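PDB 3KE7: putative ketosteroid isomerase from Parabacteroides distasonis ATCC 8503, which probably acts as an isomerase of the ketosteroid isomerase type, binding a small ligand in the pocket of its SnoaL-like domain. Local coordinates for the interface of chains A and B. Numbering follows the deposited sequence. Chains: chain A/B, Putative ketosteroid isomerase.

Contact 1: the interface of chains A and B. Residues chain A 94, 105, 130-131; chain B 49-53.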
loop_
_atom_site.group_PDB
_atom_site.type_symbol
_atom_site.label_atom_id
_atom_site.label_comp_id
_atom_site.label_asym_id
_atom_site.label_seq_id
_atom_site.Cartn_x
_atom_site.Cartn_y
_atom_site.Cartn_z
ATOM N N ASN A 94 6.425 4.990 -8.821
ATOM C CA ASN A 94 5.611 5.579 -9.857
ATOM C C ASN A 94 5.872 4.836 -11.161
ATOM O O ASN A 94 6.943 4.265 -11.374
ATOM C CB ASN A 94 5.902 7.063 -9.987
ATOM C CG ASN A 94 5.363 7.871 -8.787
ATOM O OD1 ASN A 94 6.117 8.234 -7.850
ATOM N ND2 ASN A 94 4.056 8.073 -8.763
ATOM N N LYS A 105 0.022 7.646 -16.045
ATOM C CA LYS A 105 0.964 7.715 -14.939
ATOM C C LYS A 105 0.280 7.217 -13.677
ATOM O O LYS A 105 -0.821 7.662 -13.327
ATOM C CB LYS A 105 1.533 9.119 -14.789
ATOM C CG LYS A 105 2.316 9.503 -16.032
ATOM C CD LYS A 105 3.082 10.807 -15.943
ATOM C CE LYS A 105 3.900 11.011 -17.241
ATOM N NZ LYS A 105 4.613 12.329 -17.232
ATOM N N VAL A 130 -1.794 9.056 -11.004
ATOM C CA VAL A 130 -1.135 10.303 -10.595
ATOM C C VAL A 130 -2.053 11.449 -10.957
ATOM O O VAL A 130 -2.450 11.612 -12.113
ATOM C CB VAL A 130 0.222 10.468 -11.243
ATOM C CG1 VAL A 130 0.817 11.843 -10.926
ATOM C CG2 VAL A 130 1.178 9.396 -10.727
ATOM N N LYS A 131 -2.417 12.243 -9.955
ATOM C CA LYS A 131 -3.204 13.471 -10.152
ATOM C C LYS A 131 -4.344 13.320 -11.154
ATOM O O LYS A 131 -4.398 14.047 -12.156
ATOM C CB LYS A 131 -2.264 14.609 -10.556
ATOM C CG LYS A 131 -1.241 14.926 -9.497
ATOM C CD LYS A 131 -0.331 16.074 -9.857
ATOM C CE LYS A 131 -1.050 17.393 -9.763
ATOM N NZ LYS A 131 -0.168 18.478 -10.137
ATOM N N SER B 49 -2.789 14.328 -5.012
ATOM C CA SER B 49 -2.302 15.635 -5.447
ATOM C C SER B 49 -0.832 15.632 -5.829
ATOM O O SER B 49 -0.339 16.615 -6.341
ATOM C CB SER B 49 -2.498 16.665 -4.354
ATOM O OG SER B 49 -1.517 16.493 -3.377
ATOM N N LEU B 50 -0.156 14.520 -5.633
ATOM C CA LEU B 50 1.277 14.496 -5.856
ATOM C C LEU B 50 1.676 13.951 -7.213
ATOM O O LEU B 50 1.216 12.923 -7.644
ATOM C CB LEU B 50 1.955 13.646 -4.772
ATOM C CG LEU B 50 1.783 14.081 -3.326
ATOM C CD1 LEU B 50 2.347 13.005 -2.352
ATOM C CD2 LEU B 50 2.450 15.435 -3.122
ATOM N N GLU B 51 2.637 14.620 -7.840
ATOM C CA GLU B 51 3.142 14.175 -9.091
ATOM C C GLU B 51 4.089 12.972 -8.953
ATOM O O GLU B 51 4.235 12.188 -9.881
ATOM C CB GLU B 51 3.878 15.326 -9.755
ATOM C CG GLU B 51 4.368 15.055 -11.108
ATOM C CD GLU B 51 3.270 14.784 -12.108
ATOM O OE1 GLU B 51 2.257 15.487 -12.070
ATOM O OE2 GLU B 51 3.466 13.910 -12.957
ATOM N N THR B 52 4.751 12.884 -7.801
ATOM C CA THR B 52 5.624 11.740 -7.490
ATOM C C THR B 52 5.545 11.495 -5.984
ATOM O O THR B 52 5.198 12.423 -5.213
ATOM C CB THR B 52 7.073 12.043 -7.975
ATOM O OG1 THR B 52 7.799 10.837 -7.942
ATOM C CG2 THR B 52 7.757 13.117 -7.097
ATOM N N LYS B 53 5.827 10.282 -5.566
ATOM C CA LYS B 53 5.668 9.959 -4.163
ATOM C C LYS B 53 6.622 10.755 -3.245
ATOM O O LYS B 53 7.732 11.157 -3.643
ATOM C CB LYS B 53 5.819 8.442 -3.888
ATOM C CG LYS B 53 7.260 7.907 -4.026
ATOM C CD LYS B 53 7.234 6.441 -4.139
ATOM C CE LYS B 53 8.599 5.777 -4.063
ATOM N NZ LYS B 53 9.571 6.394 -5.016
HETATM O O HOH W 1 -1.025 11.290 -7.359
HETATM O O HOH W 2 8.588 7.230 -7.445
HETATM O O HOH W 3 1.948 17.917 -11.712
#

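Contact 2: the interface of chains A and B. Residues chain A 88, 90, 111, 123-124; chain B 83, 85, 88, 90, 111.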
loop_
_atom_site.group_PDB
_atom_site.type_symbol
_atom_site.label_atom_id
_atom_site.label_comp_id
_atom_site.label_asym_id
_atom_site.label_seq_id
_atom_site.Cartn_x
_atom_site.Cartn_y
_atom_site.Cartn_z
ATOM N N ILE A 88 8.492 -9.189 5.252
ATOM C CA ILE A 88 7.690 -8.272 4.425
ATOM C C ILE A 88 8.607 -7.356 3.611
ATOM O O ILE A 88 9.638 -6.873 4.089
ATOM C CB ILE A 88 6.797 -7.412 5.314
ATOM C CG1 ILE A 88 5.636 -8.246 5.922
ATOM C CG2 ILE A 88 6.277 -6.141 4.570
ATOM C CD1 ILE A 88 4.596 -8.695 4.900
ATOM N N VAL A 90 7.883 -3.996 1.242
ATOM C CA VAL A 90 6.951 -2.974 0.710
ATOM C C VAL A 90 7.580 -2.306 -0.474
ATOM O O VAL A 90 8.633 -1.674 -0.342
ATOM C CB VAL A 90 6.635 -1.909 1.739
ATOM C CG1 VAL A 90 5.601 -0.950 1.132
ATOM C CG2 VAL A 90 6.072 -2.579 3.073
ATOM N N VAL A 111 2.725 -4.933 -1.360
ATOM C CA VAL A 111 3.300 -5.545 -0.159
ATOM C C VAL A 111 3.467 -7.026 -0.444
ATOM O O VAL A 111 2.495 -7.726 -0.765
ATOM C CB VAL A 111 2.460 -5.372 1.086
ATOM C CG1 VAL A 111 3.138 -6.024 2.330
ATOM C CG2 VAL A 111 2.170 -3.899 1.386
ATOM N N ILE A 123 0.523 -9.707 -0.993
ATOM C CA ILE A 123 -0.609 -9.753 -0.081
ATOM C C ILE A 123 -1.443 -8.485 -0.185
ATOM O O ILE A 123 -2.556 -8.458 0.342
ATOM C CB ILE A 123 -0.184 -10.022 1.354
ATOM C CG1 ILE A 123 0.620 -8.865 1.957
ATOM C CG2 ILE A 123 0.611 -11.337 1.378
ATOM C CD1 ILE A 123 0.847 -8.995 3.441
ATOM N N GLN A 124 -0.906 -7.432 -0.813
ATOM C CA GLN A 124 -1.619 -6.172 -0.965
ATOM C C GLN A 124 -1.125 -5.442 -2.163
ATOM O O GLN A 124 0.097 -5.299 -2.388
ATOM C CB GLN A 124 -1.493 -5.278 0.275
ATOM C CG GLN A 124 -2.427 -4.078 0.313
ATOM C CD GLN A 124 -1.994 -2.852 -0.553
ATOM O OE1 GLN A 124 -2.800 -1.974 -0.777
ATOM N NE2 GLN A 124 -0.705 -2.803 -1.061
ATOM N N GLN B 83 -3.697 -7.061 8.017
ATOM C CA GLN B 83 -2.877 -8.228 7.784
ATOM C C GLN B 83 -1.604 -8.098 8.627
ATOM O O GLN B 83 -0.848 -7.106 8.479
ATOM C CB GLN B 83 -2.514 -8.309 6.305
ATOM C CG GLN B 83 -3.661 -8.481 5.359
ATOM C CD GLN B 83 -3.279 -8.072 3.931
ATOM O OE1 GLN B 83 -2.989 -6.914 3.658
ATOM N NE2 GLN B 83 -3.292 -9.035 3.024
ATOM N N ALA B 85 2.047 -9.521 9.958
ATOM C CA ALA B 85 3.225 -10.334 9.591
ATOM C C ALA B 85 4.364 -9.900 10.438
ATOM O O ALA B 85 5.060 -8.908 10.129
ATOM C CB ALA B 85 3.586 -10.150 8.145
ATOM N N ILE B 88 5.081 -6.203 11.105
ATOM C CA ILE B 88 4.350 -5.368 10.139
ATOM C C ILE B 88 2.842 -5.611 10.269
ATOM O O ILE B 88 2.369 -6.753 10.489
ATOM C CB ILE B 88 4.760 -5.717 8.718
ATOM C CG1 ILE B 88 6.183 -5.210 8.456
ATOM C CG2 ILE B 88 3.790 -5.135 7.683
ATOM C CD1 ILE B 88 6.312 -3.699 8.296
ATOM N N VAL B 90 -0.447 -4.439 7.906
ATOM C CA VAL B 90 -0.963 -3.756 6.709
ATOM C C VAL B 90 -2.434 -3.475 6.936
ATOM O O VAL B 90 -3.220 -4.422 7.068
ATOM C CB VAL B 90 -0.798 -4.612 5.425
ATOM C CG1 VAL B 90 -1.252 -3.817 4.159
ATOM C CG2 VAL B 90 0.670 -5.025 5.260
ATOM N N VAL B 111 0.903 0.980 5.929
ATOM C CA VAL B 111 1.749 -0.078 6.457
ATOM C C VAL B 111 2.390 0.467 7.748
ATOM O O VAL B 111 3.070 1.471 7.718
ATOM C CB VAL B 111 2.821 -0.510 5.506
ATOM C CG1 VAL B 111 3.624 -1.654 6.156
ATOM C CG2 VAL B 111 2.207 -0.990 4.164
#

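Contact 3: the interface of chains A and B. Residues chain A 81, 83, 90, 92; chain B 42, 44, 123-124.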
loop_
_atom_site.group_PDB
_atom_site.type_symbol
_atom_site.label_atom_id
_atom_site.label_comp_id
_atom_site.label_asym_id
_atom_site.label_seq_id
_atom_site.Cartn_x
_atom_site.Cartn_y
_atom_site.Cartn_z
ATOM N N VAL A 81 11.147 1.982 -4.492
ATOM C CA VAL A 81 11.664 1.849 -3.142
ATOM C C VAL A 81 11.177 0.554 -2.547
ATOM O O VAL A 81 9.989 0.226 -2.677
ATOM C CB VAL A 81 11.228 3.031 -2.232
ATOM C CG1 VAL A 81 11.595 2.779 -0.753
ATOM C CG2 VAL A 81 11.846 4.346 -2.722
ATOM N N GLN A 83 11.151 -1.348 1.074
ATOM C CA GLN A 83 11.350 -1.310 2.513
ATOM C C GLN A 83 11.213 -2.753 2.982
ATOM O O GLN A 83 10.164 -3.384 2.804
ATOM C CB GLN A 83 10.240 -0.475 3.210
ATOM C CG GLN A 83 10.299 0.985 2.840
ATOM C CD GLN A 83 8.987 1.676 3.124
ATOM O OE1 GLN A 83 7.967 1.374 2.517
ATOM N NE2 GLN A 83 9.007 2.605 4.050
ATOM N N VAL A 90 7.883 -3.996 1.242
ATOM C CA VAL A 90 6.951 -2.974 0.710
ATOM C C VAL A 90 7.580 -2.306 -0.474
ATOM O O VAL A 90 8.633 -1.674 -0.342
ATOM C CB VAL A 90 6.635 -1.909 1.739
ATOM C CG1 VAL A 90 5.601 -0.950 1.132
ATOM C CG2 VAL A 90 6.072 -2.579 3.073
ATOM N N THR A 92 7.174 0.440 -3.416
ATOM C CA THR A 92 6.466 1.610 -3.875
ATOM C C THR A 92 7.157 2.202 -5.095
ATOM O O THR A 92 8.400 2.215 -5.183
ATOM C CB THR A 92 6.342 2.656 -2.765
ATOM O OG1 THR A 92 7.642 2.967 -2.223
ATOM C CG2 THR A 92 5.374 2.212 -1.636
ATOM N N ASP B 42 11.521 6.692 7.504
ATOM C CA ASP B 42 11.599 6.126 6.151
ATOM C C ASP B 42 10.252 6.064 5.465
ATOM O O ASP B 42 10.102 5.355 4.454
ATOM C CB ASP B 42 12.260 4.751 6.208
ATOM C CG ASP B 42 11.504 3.772 7.052
ATOM O OD1 ASP B 42 10.965 4.131 8.154
ATOM O OD2 ASP B 42 11.500 2.567 6.645
ATOM N N ILE B 44 7.076 6.460 3.152
ATOM C CA ILE B 44 6.757 6.740 1.777
ATOM C C ILE B 44 5.270 7.075 1.761
ATOM O O ILE B 44 4.462 6.380 2.342
ATOM C CB ILE B 44 7.029 5.508 0.870
ATOM C CG1 ILE B 44 8.476 5.042 0.948
ATOM C CG2 ILE B 44 6.595 5.778 -0.577
ATOM C CD1 ILE B 44 9.449 6.004 0.507
ATOM N N ILE B 123 5.089 3.410 7.995
ATOM C CA ILE B 123 6.187 3.419 7.060
ATOM C C ILE B 123 5.716 3.606 5.611
ATOM O O ILE B 123 6.517 3.907 4.755
ATOM C CB ILE B 123 7.101 2.192 7.159
ATOM C CG1 ILE B 123 6.409 0.920 6.742
ATOM C CG2 ILE B 123 7.573 2.067 8.619
ATOM C CD1 ILE B 123 7.401 -0.253 6.506
ATOM N N GLN B 124 4.435 3.480 5.356
ATOM C CA GLN B 124 3.902 3.715 4.015
ATOM C C GLN B 124 2.451 4.099 4.089
ATOM O O GLN B 124 1.674 3.465 4.799
ATOM C CB GLN B 124 4.053 2.453 3.141
ATOM C CG GLN B 124 3.721 2.653 1.668
ATOM C CD GLN B 124 2.250 2.690 1.269
ATOM O OE1 GLN B 124 1.963 3.142 0.186
ATOM N NE2 GLN B 124 1.314 2.195 2.157
#

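Contact 4: the interface of chains A and B. Residues chain A 46, 50-53; chain B 92-94, 107-108.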
loop_
_atom_site.group_PDB
_atom_site.type_symbol
_atom_site.label_atom_id
_atom_site.label_comp_id
_atom_site.label_asym_id
_atom_site.label_seq_id
_atom_site.Cartn_x
_atom_site.Cartn_y
_atom_site.Cartn_z
ATOM N N PHE A 46 -6.659 -2.757 -4.579
ATOM C CA PHE A 46 -7.331 -1.546 -5.000
ATOM C C PHE A 46 -6.906 -1.090 -6.386
ATOM O O PHE A 46 -5.716 -1.159 -6.732
ATOM C CB PHE A 46 -6.987 -0.329 -4.097
ATOM C CG PHE A 46 -7.316 -0.430 -2.639
ATOM C CD1 PHE A 46 -8.522 0.034 -2.138
ATOM C CD2 PHE A 46 -6.351 -0.823 -1.719
ATOM C CE1 PHE A 46 -8.748 0.092 -0.794
ATOM C CE2 PHE A 46 -6.612 -0.794 -0.347
ATOM C CZ PHE A 46 -7.781 -0.304 0.098
ATOM N N LEU A 50 -12.674 0.361 -8.823
ATOM C CA LEU A 50 -13.408 -0.361 -7.817
ATOM C C LEU A 50 -14.022 0.545 -6.766
ATOM O O LEU A 50 -13.346 1.453 -6.222
ATOM C CB LEU A 50 -12.463 -1.350 -7.128
ATOM C CG LEU A 50 -11.900 -2.451 -8.046
ATOM C CD1 LEU A 50 -10.734 -3.169 -7.437
ATOM C CD2 LEU A 50 -12.987 -3.429 -8.339
ATOM N N GLU A 51 -15.278 0.338 -6.433
ATOM C CA GLU A 51 -15.847 1.138 -5.367
ATOM C C GLU A 51 -15.163 0.877 -4.013
ATOM O O GLU A 51 -14.964 1.800 -3.215
ATOM C CB GLU A 51 -17.320 0.866 -5.278
ATOM C CG GLU A 51 -17.996 1.791 -4.308
ATOM C CD GLU A 51 -19.457 1.462 -4.080
ATOM O OE1 GLU A 51 -20.158 1.027 -5.036
ATOM O OE2 GLU A 51 -19.915 1.652 -2.909
ATOM N N THR A 52 -14.823 -0.390 -3.753
ATOM C CA THR A 52 -14.127 -0.802 -2.552
ATOM C C THR A 52 -13.109 -1.851 -2.948
ATOM O O THR A 52 -13.183 -2.449 -4.029
ATOM C CB THR A 52 -15.047 -1.379 -1.451
ATOM O OG1 THR A 52 -15.683 -2.574 -1.910
ATOM C CG2 THR A 52 -16.096 -0.367 -0.996
ATOM N N LYS A 53 -12.183 -2.133 -2.052
ATOM C CA LYS A 53 -11.137 -3.100 -2.341
ATOM C C LYS A 53 -11.660 -4.517 -2.563
ATOM O O LYS A 53 -12.639 -4.967 -1.946
ATOM C CB LYS A 53 -10.135 -3.113 -1.187
ATOM C CG LYS A 53 -10.625 -3.708 0.132
ATOM C CD LYS A 53 -9.829 -3.096 1.268
ATOM C CE LYS A 53 -10.137 -3.772 2.565
ATOM N NZ LYS A 53 -11.606 -3.821 2.831
ATOM N N THR B 92 -5.808 -1.852 5.460
ATOM C CA THR B 92 -6.481 -1.410 4.233
ATOM C C THR B 92 -7.936 -1.091 4.561
ATOM O O THR B 92 -8.593 -1.784 5.365
ATOM C CB THR B 92 -6.410 -2.449 3.095
ATOM O OG1 THR B 92 -6.870 -3.700 3.584
ATOM C CG2 THR B 92 -4.953 -2.614 2.612
ATOM N N PHE B 93 -8.471 -0.042 3.945
ATOM C CA PHE B 93 -9.838 0.337 4.178
ATOM C C PHE B 93 -10.305 1.307 3.088
ATOM O O PHE B 93 -9.482 1.871 2.333
ATOM C CB PHE B 93 -10.017 0.971 5.579
ATOM C CG PHE B 93 -9.181 2.218 5.852
ATOM C CD1 PHE B 93 -7.889 2.098 6.323
ATOM C CD2 PHE B 93 -9.723 3.499 5.713
ATOM C CE1 PHE B 93 -7.116 3.231 6.586
ATOM C CE2 PHE B 93 -8.973 4.633 5.998
ATOM C CZ PHE B 93 -7.644 4.475 6.414
ATOM N N ASN B 94 -11.618 1.512 3.072
ATOM C CA ASN B 94 -12.216 2.591 2.356
ATOM C C ASN B 94 -12.705 3.596 3.384
ATOM O O ASN B 94 -12.975 3.211 4.543
ATOM C CB ASN B 94 -13.326 2.072 1.433
ATOM C CG ASN B 94 -12.756 1.393 0.227
ATOM O OD1 ASN B 94 -12.589 0.178 0.200
ATOM N ND2 ASN B 94 -12.298 2.210 -0.728
ATOM N N ASN B 107 -9.832 5.318 -0.932
ATOM C CA ASN B 107 -9.114 4.055 -0.744
ATOM C C ASN B 107 -7.869 4.395 0.107
ATOM O O ASN B 107 -7.238 5.443 -0.091
ATOM C CB ASN B 107 -8.584 3.553 -2.079
ATOM C CG ASN B 107 -9.650 3.323 -3.108
ATOM O OD1 ASN B 107 -10.609 2.572 -2.879
ATOM N ND2 ASN B 107 -9.459 3.914 -4.298
ATOM N N CYS B 108 -7.492 3.499 1.002
ATOM C CA CYS B 108 -6.292 3.688 1.791
ATOM C C CYS B 108 -5.559 2.398 2.125
ATOM O O CYS B 108 -6.183 1.427 2.600
ATOM C CB CYS B 108 -6.612 4.424 3.088
ATOM S SG CYS B 108 -5.127 4.908 4.049
HETATM O O HOH W 4 -11.243 3.178 -6.664
HETATM O O HOH W 5 -13.022 -1.546 2.237
#

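Contact 1: the interface of chains A and B
A:Asn94 holds CG anti to its own carbonyl carbon; chi1 of -71° brings the amide to the B:Thr52 and B:Lys53 backbone, and chi2 near 100° points OD1 at it. B:Thr52 has its hydroxyl OG1 anti to the backbone N (chi1 -167°) and reaches the same oxygen. The site belongs to a SnoaL-like, ketosteroid isomerase-type protein and lies in the two-fold symmetric interface of the deposited pair of chains, plausibly a dimer. The backbone N of B:Lys53 donates to A:Asn94 OD1 at 3.1 Å, in the carbonyl plane and on a lone pair. B:Thr52 OG1 also donates to A:Asn94 OD1 at 3.1 Å, but from above that plane. The two side chains meet at about a right angle. Water 2 links OD1 to the side-chain amine of B:Lys53. Further along, methyl CG1 of A:Val130 lies 3.8 Å from B:Glu51 CA. The A:Lys131 chain bends at chi3 and crosses B:Glu51 at about a right angle, with CD 3.5 Å from carboxylate oxygen OE1. Water 3 joins A:Lys131 NZ to B:Glu51 OE1. The amine NZ of A:Lys105 stays 4.7 Å from B:Glu51 OE2. Both lysines may steady the carboxylate charge. Water 1 bridges A:Lys131 N and B:Leu50 O.

Contact 2: the interface of chains A and B
The amide nitrogen NE2 of B:Gln83 donates to the backbone carbonyl O of A:Ile123 at 2.8 Å. The bond is nearly straight, 178° at the hydrogen. The acceptor lies in the plane of the glutamine amide. Seen from the carbonyl, the donor sits above the plane, 39° out of it, and not on a lone pair. The B:Gln83 chain runs extended beyond CG, which carries the amide across to the other subunit. It passes the A:Ile123 side chain in the opposite direction, with NE2 3.7 Å from A:Ile123 CB. The rest of the contact is apolar. A:Ile88 places CG1 beside its backbone N (chi1 -72°), and this branch rests 3.6 Å from the methyl CB of B:Ala85. Its CD1 touches the same methyl. The two Ile88 side chains cross obliquely, A:Ile88 CG1 lying 3.9 Å from B:Ile88 CB. Next to them the valines interdigitate. The two Val111 side chains slide past each other, and their CG2 methyls are 4.0 Å apart. A:Val111 also passes B:Val90, CG1 against CG2. A:Val90 instead meets B:Val111 tip to tip, CG2 to CG1. Methyl CG1 of B:Val90 lies 4.0 Å from A:Gln124 CG. These side chains belong to strands 80-85, 88-99, 102-114 and 120-129, whose sheets face each other across the two-fold axis.

Contact 3: the interface of chains A and B
B:Ile44 CG1 lies over one face of the A:Gln83 amide, 4.0 Å from A:Gln83 CD, and B:Ile123 O is at the NE2 edge, nearly in the amide plane. This is a strand-to-strand patch of the A/B interface. The bond from A:Gln83 NE2 to B:Ile123 O, 2.9 Å long, is the symmetry twin of the one from B:Gln83 to A:Ile123. The carbonyl O of B:Asp42 is also near, 3.0 Å from A:Gln83 NE2. It stands well off the amide plane, on the same side as B:Ile44 CG1; the N-H is not aimed at it and no hydrogen bond forms. B:Ile44 spreads its branches over several chain A side chains. Its chi1 of -58° sets CG1 beside the backbone N and leaves CG2 anti to it, facing A:Thr92. That CG2 lies 3.4 Å from the hydroxyl OG1 of A:Thr92, while B:Ile44 CD1 meets A:Val81 CG1 tip to tip at 4.1 Å. A:Thr92 turns its methyl CG2 toward B:Gln124, 3.7 Å from CG, and the two side chains slide past each other. B:Gln124 bends at chi2 (-78°), and its CG also lies 4.1 Å from A:Val90 CG1. The chain A groups come from strands 80-85 and 88-99. Those of chain B come from strands 43-46 and 120-129, with B:Asp42 in the loop just before strand 43-46.

Contact 4: the interface of chains A and B
A:Phe46 packs tightly on strands of chain B, while the loop from A:Leu50 to A:Lys53 beside it meets them partly through water. CG of A:Phe46 is anti to its carbonyl carbon (chi1 -59°), which swings the ring toward chain B. The ring is sandwiched between A:Lys53 CB on one face and B:Asn107 CB on the other, the latter offset to the rim and 3.5 Å from A:Phe46 CD1. Ring and B:Asn107 amide planes are 56° apart. Backbone N of B:Phe93 is at the ring edge, in plane, and the carbonyl O of B:Cys108 is 3.4 Å from A:Phe46 CZ. At the CE2 edge, B:Thr92 CB lies 3.8 Å from A:Phe46 CE2. B:Thr92 OG1 also touches A:Lys53 CE at 3.4 Å. The looser side centres on B:Asn94. Its OD1 accepts from A:Lys53 N at 3.3 Å, on a lone pair and in the carbonyl plane. Within chain B, B:Asn94 ND2 donates to B:Asn107 OD1 at 2.8 Å, which helps set the rotation of both amides. Water 5 links A:Lys53 NZ to B:Asn94 OD1. Water 4 joins A:Leu50 O to B:Asn107 ND2. A:Phe46 ends strand 43-46 of chain A, and the loop that follows lies against strands 88-99 and 102-114 of chain B.

The four contacts are parts of one two-fold symmetric interface. Contacts 2 and 3 lie nearest, with C-alpha centres about 11 Å apart, and share A:Val90. The centres of contacts 1 and 2 are about 22 Å apart. Contacts 1 and 4 stand about 18 Å apart and show the same loop, residues 50-53, meeting Asn94 with the chains exchanged; the two copies are not identical at Thr52. Strand 88-99 appears in every contact. The strands thus build a largely apolar middle, flanked by the paired Gln83 to Ile123 bonds, and the loops seal its rim. A dimer is plausible, though the structure alone does not prove it in solution.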